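Local coordinates for variant surface glycoprotein MITAT 1.1 (Trypanosoma brucei brucei, PDB 5LY9) that forms the dense surface coat of the parasite, whose antigenically distinct variants, expressed one after another, let the trypanosome evade the host immune response, at residues 28-42 against 255-267. Numbering follows the deposited sequence. Where two conformers were deposited one is given.
Unlike the reference sequence in segment 28-42: E31 (reference Lys). With NAG (2-acetamido-2-deoxy-beta-D-glucopyranose), chain C.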
loop_
_atom_site.group_PDB
_atom_site.type_symbol
_atom_site.label_atom_id
_atom_site.label_comp_id
_atom_site.label_asym_id
_atom_site.label_seq_id
_atom_site.Cartn_x
_atom_site.Cartn_y
_atom_site.Cartn_z
ATOM N N MET A 28 3.837 -3.973 -5.982
ATOM C CA MET A 28 3.508 -3.937 -4.603
ATOM C C MET A 28 2.119 -4.578 -4.279
ATOM O O MET A 28 1.951 -5.276 -3.234
ATOM C CB MET A 28 3.687 -2.534 -4.040
ATOM C CG MET A 28 5.125 -2.074 -4.004
ATOM S SD MET A 28 6.137 -3.134 -2.931
ATOM C CE MET A 28 6.760 -4.434 -3.994
ATOM N N LEU A 29 1.126 -4.390 -5.122
ATOM C CA LEU A 29 -0.127 -5.115 -4.922
ATOM C C LEU A 29 0.054 -6.600 -4.986
ATOM O O LEU A 29 -0.395 -7.332 -4.062
ATOM C CB LEU A 29 -1.178 -4.720 -5.958
ATOM C CG LEU A 29 -2.499 -5.459 -5.952
ATOM C CD1 LEU A 29 -3.170 -5.376 -4.607
ATOM C CD2 LEU A 29 -3.327 -4.953 -7.180
ATOM N N ASN A 30 0.769 -7.052 -6.008
ATOM C CA ASN A 30 1.014 -8.457 -6.165
ATOM C C ASN A 30 1.742 -9.006 -4.917
ATOM O O ASN A 30 1.390 -10.076 -4.376
ATOM C CB ASN A 30 1.872 -8.757 -7.372
ATOM C CG ASN A 30 1.903 -10.266 -7.648
ATOM O OD1 ASN A 30 0.886 -10.848 -8.017
ATOM N ND2 ASN A 30 3.051 -10.899 -7.391
ATOM N N GLU A 31 2.753 -8.283 -4.453
ATOM C CA GLU A 31 3.570 -8.810 -3.321
ATOM C C GLU A 31 2.734 -8.862 -2.024
ATOM O O GLU A 31 2.772 -9.839 -1.283
ATOM C CB GLU A 31 4.785 -7.963 -3.121
ATOM C CG GLU A 31 5.866 -8.668 -2.336
ATOM C CD GLU A 31 6.520 -9.790 -3.141
ATOM O OE1 GLU A 31 6.906 -9.573 -4.355
ATOM O OE2 GLU A 31 6.719 -10.899 -2.543
ATOM N N GLY A 32 1.943 -7.835 -1.813
ATOM C CA GLY A 32 0.992 -7.848 -0.690
ATOM C C GLY A 32 0.010 -8.987 -0.721
ATOM O O GLY A 32 -0.273 -9.622 0.304
ATOM N N GLN A 33 -0.542 -9.247 -1.904
ATOM C CA GLN A 33 -1.431 -10.352 -2.060
ATOM C C GLN A 33 -0.781 -11.677 -1.791
ATOM O O GLN A 33 -1.420 -12.566 -1.201
ATOM C CB GLN A 33 -2.099 -10.376 -3.455
ATOM C CG GLN A 33 -3.055 -9.185 -3.685
ATOM C CD GLN A 33 -3.573 -9.061 -5.107
ATOM O OE1 GLN A 33 -2.832 -9.326 -6.044
ATOM N NE2 GLN A 33 -4.831 -8.740 -5.266
ATOM N N GLU A 34 0.462 -11.838 -2.197
ATOM C CA GLU A 34 1.212 -13.074 -1.946
ATOM C C GLU A 34 1.556 -13.189 -0.462
ATOM O O GLU A 34 1.496 -14.289 0.072
ATOM C CB GLU A 34 2.483 -13.108 -2.786
ATOM C CG GLU A 34 2.160 -13.476 -4.251
ATOM C CD GLU A 34 1.445 -14.830 -4.303
ATOM O OE1 GLU A 34 1.974 -15.854 -3.741
ATOM O OE2 GLU A 34 0.278 -14.840 -4.776
ATOM N N VAL A 35 1.875 -12.073 0.194
ATOM C CA VAL A 35 2.088 -12.124 1.633
ATOM C C VAL A 35 0.816 -12.607 2.325
ATOM O O VAL A 35 0.865 -13.528 3.164
ATOM C CB VAL A 35 2.467 -10.755 2.185
ATOM C CG1 VAL A 35 2.347 -10.766 3.684
ATOM C CG2 VAL A 35 3.864 -10.340 1.722
ATOM N N ILE A 36 -0.343 -12.048 1.967
ATOM C CA ILE A 36 -1.590 -12.430 2.597
ATOM C C ILE A 36 -1.944 -13.902 2.270
ATOM O O ILE A 36 -2.348 -14.676 3.137
ATOM C CB ILE A 36 -2.728 -11.495 2.215
ATOM C CG1 ILE A 36 -2.496 -10.090 2.744
ATOM C CG2 ILE A 36 -4.004 -12.030 2.751
ATOM C CD1 ILE A 36 -3.356 -9.001 2.082
ATOM N N SER A 37 -1.721 -14.290 0.993
ATOM C CA SER A 37 -1.916 -15.637 0.602
ATOM C C SER A 37 -1.098 -16.621 1.455
ATOM O O SER A 37 -1.618 -17.631 1.891
ATOM C CB SER A 37 -1.594 -15.824 -0.879
ATOM O OG SER A 37 -1.741 -17.164 -1.240
ATOM N N ASN A 38 0.159 -16.318 1.671
ATOM C CA ASN A 38 1.013 -17.129 2.557
ATOM C C ASN A 38 0.492 -17.215 3.993
ATOM O O ASN A 38 0.441 -18.304 4.589
ATOM C CB ASN A 38 2.457 -16.643 2.574
ATOM C CG ASN A 38 3.249 -17.063 1.348
ATOM O OD1 ASN A 38 2.753 -17.783 0.453
ATOM N ND2 ASN A 38 4.493 -16.668 1.330
ATOM N N ILE A 39 0.059 -16.085 4.505
ATOM C CA ILE A 39 -0.585 -16.069 5.843
ATOM C C ILE A 39 -1.808 -16.973 5.889
ATOM O O ILE A 39 -2.022 -17.746 6.827
ATOM C CB ILE A 39 -0.943 -14.608 6.221
ATOM C CG1 ILE A 39 0.346 -13.833 6.544
ATOM C CG2 ILE A 39 -1.879 -14.572 7.436
ATOM C CD1 ILE A 39 0.220 -12.313 6.591
ATOM N N GLN A 40 -2.628 -16.851 4.869
ATOM C CA GLN A 40 -3.779 -17.746 4.663
ATOM C C GLN A 40 -3.494 -19.196 4.575
ATOM O O GLN A 40 -4.245 -19.979 5.167
ATOM C CB GLN A 40 -4.676 -17.343 3.508
ATOM C CG GLN A 40 -5.334 -15.965 3.676
ATOM C CD GLN A 40 -6.015 -15.570 2.374
ATOM O OE1 GLN A 40 -5.376 -15.561 1.304
ATOM N NE2 GLN A 40 -7.314 -15.273 2.447
ATOM N N LYS A 41 -2.455 -19.552 3.832
ATOM C CA LYS A 41 -2.072 -20.940 3.692
ATOM C C LYS A 41 -1.658 -21.503 5.055
ATOM O O LYS A 41 -1.918 -22.669 5.337
ATOM C CB LYS A 41 -0.896 -21.060 2.733
ATOM C CG LYS A 41 -1.331 -20.800 1.302
ATOM C CD LYS A 41 -0.135 -20.945 0.365
ATOM C CE LYS A 41 -0.581 -20.645 -1.065
ATOM N NZ LYS A 41 0.587 -20.627 -1.958
ATOM N N ILE A 42 -0.966 -20.702 5.864
ATOM C CA ILE A 42 -0.544 -21.158 7.193
ATOM C C ILE A 42 -1.724 -21.240 8.128
ATOM O O ILE A 42 -1.801 -22.204 8.961
ATOM C CB ILE A 42 0.604 -20.294 7.749
ATOM C CG1 ILE A 42 1.836 -20.381 6.832
ATOM C CG2 ILE A 42 1.105 -20.769 9.087
ATOM C CD1 ILE A 42 2.840 -19.328 7.177
ATOM N N ARG A 255 13.951 -1.877 0.428
ATOM C CA ARG A 255 13.329 -2.326 1.707
ATOM C C ARG A 255 11.954 -2.961 1.629
ATOM O O ARG A 255 11.359 -3.271 2.691
ATOM C CB ARG A 255 13.355 -1.182 2.750
ATOM C CG ARG A 255 14.821 -0.938 3.008
ATOM C CD ARG A 255 15.172 0.162 3.932
ATOM N NE ARG A 255 16.647 0.251 4.004
ATOM C CZ ARG A 255 17.289 1.010 4.882
ATOM N NH1 ARG A 255 16.619 1.698 5.807
ATOM N NH2 ARG A 255 18.601 1.056 4.851
ATOM N N GLU A 256 11.516 -3.314 0.422
ATOM C CA GLU A 256 10.194 -3.903 0.242
ATOM C C GLU A 256 10.131 -5.230 0.984
ATOM O O GLU A 256 11.008 -6.130 0.820
ATOM C CB GLU A 256 9.929 -4.201 -1.215
ATOM C CG GLU A 256 9.769 -2.951 -2.032
ATOM C CD GLU A 256 9.816 -3.157 -3.544
ATOM O OE1 GLU A 256 10.262 -4.201 -3.965
ATOM O OE2 GLU A 256 9.418 -2.210 -4.300
ATOM N N ALA A 257 9.030 -5.419 1.734
ATOM C CA ALA A 257 8.685 -6.764 2.288
ATOM C C ALA A 257 8.287 -7.688 1.135
ATOM O O ALA A 257 7.568 -7.275 0.238
ATOM C CB ALA A 257 7.517 -6.662 3.268
ATOM N N LYS A 258 8.688 -8.940 1.236
ATOM C CA LYS A 258 8.416 -9.955 0.266
ATOM C C LYS A 258 7.725 -11.125 0.905
ATOM O O LYS A 258 7.988 -11.490 2.072
ATOM C CB LYS A 258 9.704 -10.474 -0.328
ATOM C CG LYS A 258 10.763 -9.461 -0.838
ATOM C CD LYS A 258 10.380 -8.841 -2.129
ATOM C CE LYS A 258 11.373 -7.746 -2.484
ATOM N NZ LYS A 258 11.035 -7.165 -3.824
ATOM N N ALA A 259 6.870 -11.760 0.137
ATOM C CA ALA A 259 6.161 -12.921 0.581
ATOM C C ALA A 259 7.080 -14.057 0.991
ATOM O O ALA A 259 6.780 -14.817 1.946
ATOM C CB ALA A 259 5.200 -13.370 -0.518
ATOM N N LYS A 260 8.221 -14.163 0.340
ATOM C CA LYS A 260 9.231 -15.128 0.715
ATOM C C LYS A 260 10.009 -14.845 1.991
ATOM O O LYS A 260 10.795 -15.694 2.386
ATOM C CB LYS A 260 10.238 -15.322 -0.440
ATOM C CG LYS A 260 11.195 -14.203 -0.586
ATOM C CD LYS A 260 12.054 -14.268 -1.865
ATOM C CE LYS A 260 12.662 -12.898 -2.038
ATOM N NZ LYS A 260 13.576 -12.678 -0.895
ATOM N N ASP A 261 9.762 -13.715 2.665
ATOM C CA ASP A 261 10.484 -13.353 3.858
ATOM C C ASP A 261 10.128 -14.329 4.985
ATOM O O ASP A 261 9.055 -14.909 5.002
ATOM C CB ASP A 261 10.201 -11.898 4.320
ATOM C CG ASP A 261 10.813 -10.829 3.394
ATOM O OD1 ASP A 261 11.613 -11.182 2.527
ATOM O OD2 ASP A 261 10.476 -9.641 3.611
ATOM N N LEU A 262 11.025 -14.385 5.941
ATOM C CA LEU A 262 10.879 -15.189 7.170
ATOM C C LEU A 262 9.540 -15.006 7.854
ATOM O O LEU A 262 8.870 -16.014 8.215
ATOM C CB LEU A 262 12.031 -14.816 8.174
ATOM C CG LEU A 262 13.418 -15.244 7.674
ATOM C CD1 LEU A 262 14.514 -14.740 8.618
ATOM C CD2 LEU A 262 13.464 -16.750 7.442
ATOM N N ALA A 263 9.086 -13.765 7.938
ATOM C CA ALA A 263 7.821 -13.476 8.594
ATOM C C ALA A 263 6.608 -14.196 8.005
ATOM O O ALA A 263 5.624 -14.377 8.708
ATOM C CB ALA A 263 7.573 -11.928 8.656
ATOM N N TYR A 264 6.651 -14.555 6.735
ATOM C CA TYR A 264 5.498 -15.018 5.998
ATOM C C TYR A 264 5.679 -16.388 5.370
ATOM O O TYR A 264 4.852 -16.785 4.567
ATOM C CB TYR A 264 5.105 -13.988 4.883
ATOM C CG TYR A 264 5.159 -12.562 5.385
ATOM C CD1 TYR A 264 4.351 -12.127 6.434
ATOM C CD2 TYR A 264 6.050 -11.625 4.808
ATOM C CE1 TYR A 264 4.469 -10.832 6.902
ATOM C CE2 TYR A 264 6.124 -10.332 5.239
ATOM C CZ TYR A 264 5.337 -9.904 6.309
ATOM O OH TYR A 264 5.415 -8.639 6.804
ATOM N N THR A 265 6.673 -17.151 5.868
ATOM C CA THR A 265 6.952 -18.474 5.351
ATOM C C THR A 265 7.223 -19.401 6.488
ATOM O O THR A 265 7.499 -18.960 7.611
ATOM C CB THR A 265 8.219 -18.458 4.443
ATOM O OG1 THR A 265 9.265 -17.744 5.086
ATOM C CG2 THR A 265 7.930 -17.751 3.140
ATOM N N ASN A 266 7.093 -20.681 6.215
ATOM C CA ASN A 266 7.465 -21.712 7.167
ATOM C C ASN A 266 8.945 -21.699 7.479
ATOM O O ASN A 266 9.797 -21.381 6.645
ATOM C CB ASN A 266 7.047 -23.068 6.613
ATOM C CG ASN A 266 5.514 -23.303 6.635
ATOM O OD1 ASN A 266 4.808 -23.083 7.661
ATOM N ND2 ASN A 266 5.009 -23.833 5.541
ATOM N N GLU A 267 9.270 -22.050 8.713
ATOM C CA GLU A 267 10.671 -22.166 9.145
ATOM C C GLU A 267 11.292 -23.394 8.486
ATOM O O GLU A 267 10.597 -24.331 8.096
ATOM C CB GLU A 267 10.734 -22.234 10.663
ATOM C CG GLU A 267 10.261 -20.893 11.223
ATOM C CD GLU A 267 10.173 -20.780 12.764
ATOM O OE1 GLU A 267 10.260 -21.817 13.466
ATOM O OE2 GLU A 267 9.838 -19.665 13.214
HETATM C C1 NAG C . 3.623 -24.178 5.418
HETATM C C2 NAG C . 2.955 -23.784 4.109
HETATM C C3 NAG C . 1.590 -24.362 3.979
HETATM C C4 NAG C . 1.711 -25.882 4.159
HETATM C C5 NAG C . 2.368 -26.195 5.495
HETATM C C6 NAG C . 2.613 -27.685 5.769
HETATM C C7 NAG C . 3.590 -21.635 3.139
HETATM C C8 NAG C . 3.430 -20.140 3.114
HETATM N N2 NAG C . 2.865 -22.332 4.021
HETATM O O3 NAG C . 1.081 -24.087 2.681
HETATM O O4 NAG C . 0.382 -26.395 4.170
HETATM O O5 NAG C . 3.641 -25.601 5.509
HETATM O O6 NAG C . 3.262 -28.282 4.635
HETATM O O7 NAG C . 4.372 -22.193 2.403
HETATM O O HOH W 1 8.388 -7.203 -4.871
HETATM O O HOH W 2 8.416 -13.019 -2.578
#
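Helix-to-loop packing joins E31, V35 and N38 of helix 24-55 to K258, A259 and Y264 in the largely irregular loop between helices 244-254 and 275-285. This is the elongated helical N-terminal domain of an A-type variant surface glycoprotein, and the loop runs alongside one of its long helices; helix 62-114 borders the same contact, Y83 touching V35, while the second subunit packs on I36, I39 and Q40. The CA atoms come closest at V35 and A259, 4.3 Å apart, where a type I turn from K258 to D261 meets the helix. Here E31 captures the turn: A259 N gives its hydrogen to E31 OE2 at 2.8 Å and 170°, on the anti side and close to the carboxylate plane. CG of E31 stands anti to the backbone N (chi1 -161°) and the chain then bends at chi2, folding the carboxylate down on the turn. Two waters extend the grip, one linking E31 OE1 to K258 NZ, the other OE2 to K260 N. K258 also forms a salt bridge with E256, whose OE2 hydrogen-bonds S94 OG and whose OE1 also pairs with R159 in a salt bridge. Beyond the turn, the Y264 ring is sandwiched: V35 CG1 sits over its centre, 3.6 Å from the centroid and 10° off the normal, a CH-pi contact, and A263 CB lies over the opposite face. N38 bridges two loop carbonyls through ND2, but both bonds are weak, to A259 O at 3.0 Å and to Y264 O at 3.3 Å. The contact ends at the N-linked glycan, whose first sugar is joined to N266 ND2 and lays its acetamido methyl C8 3.6 Å from N38 CG.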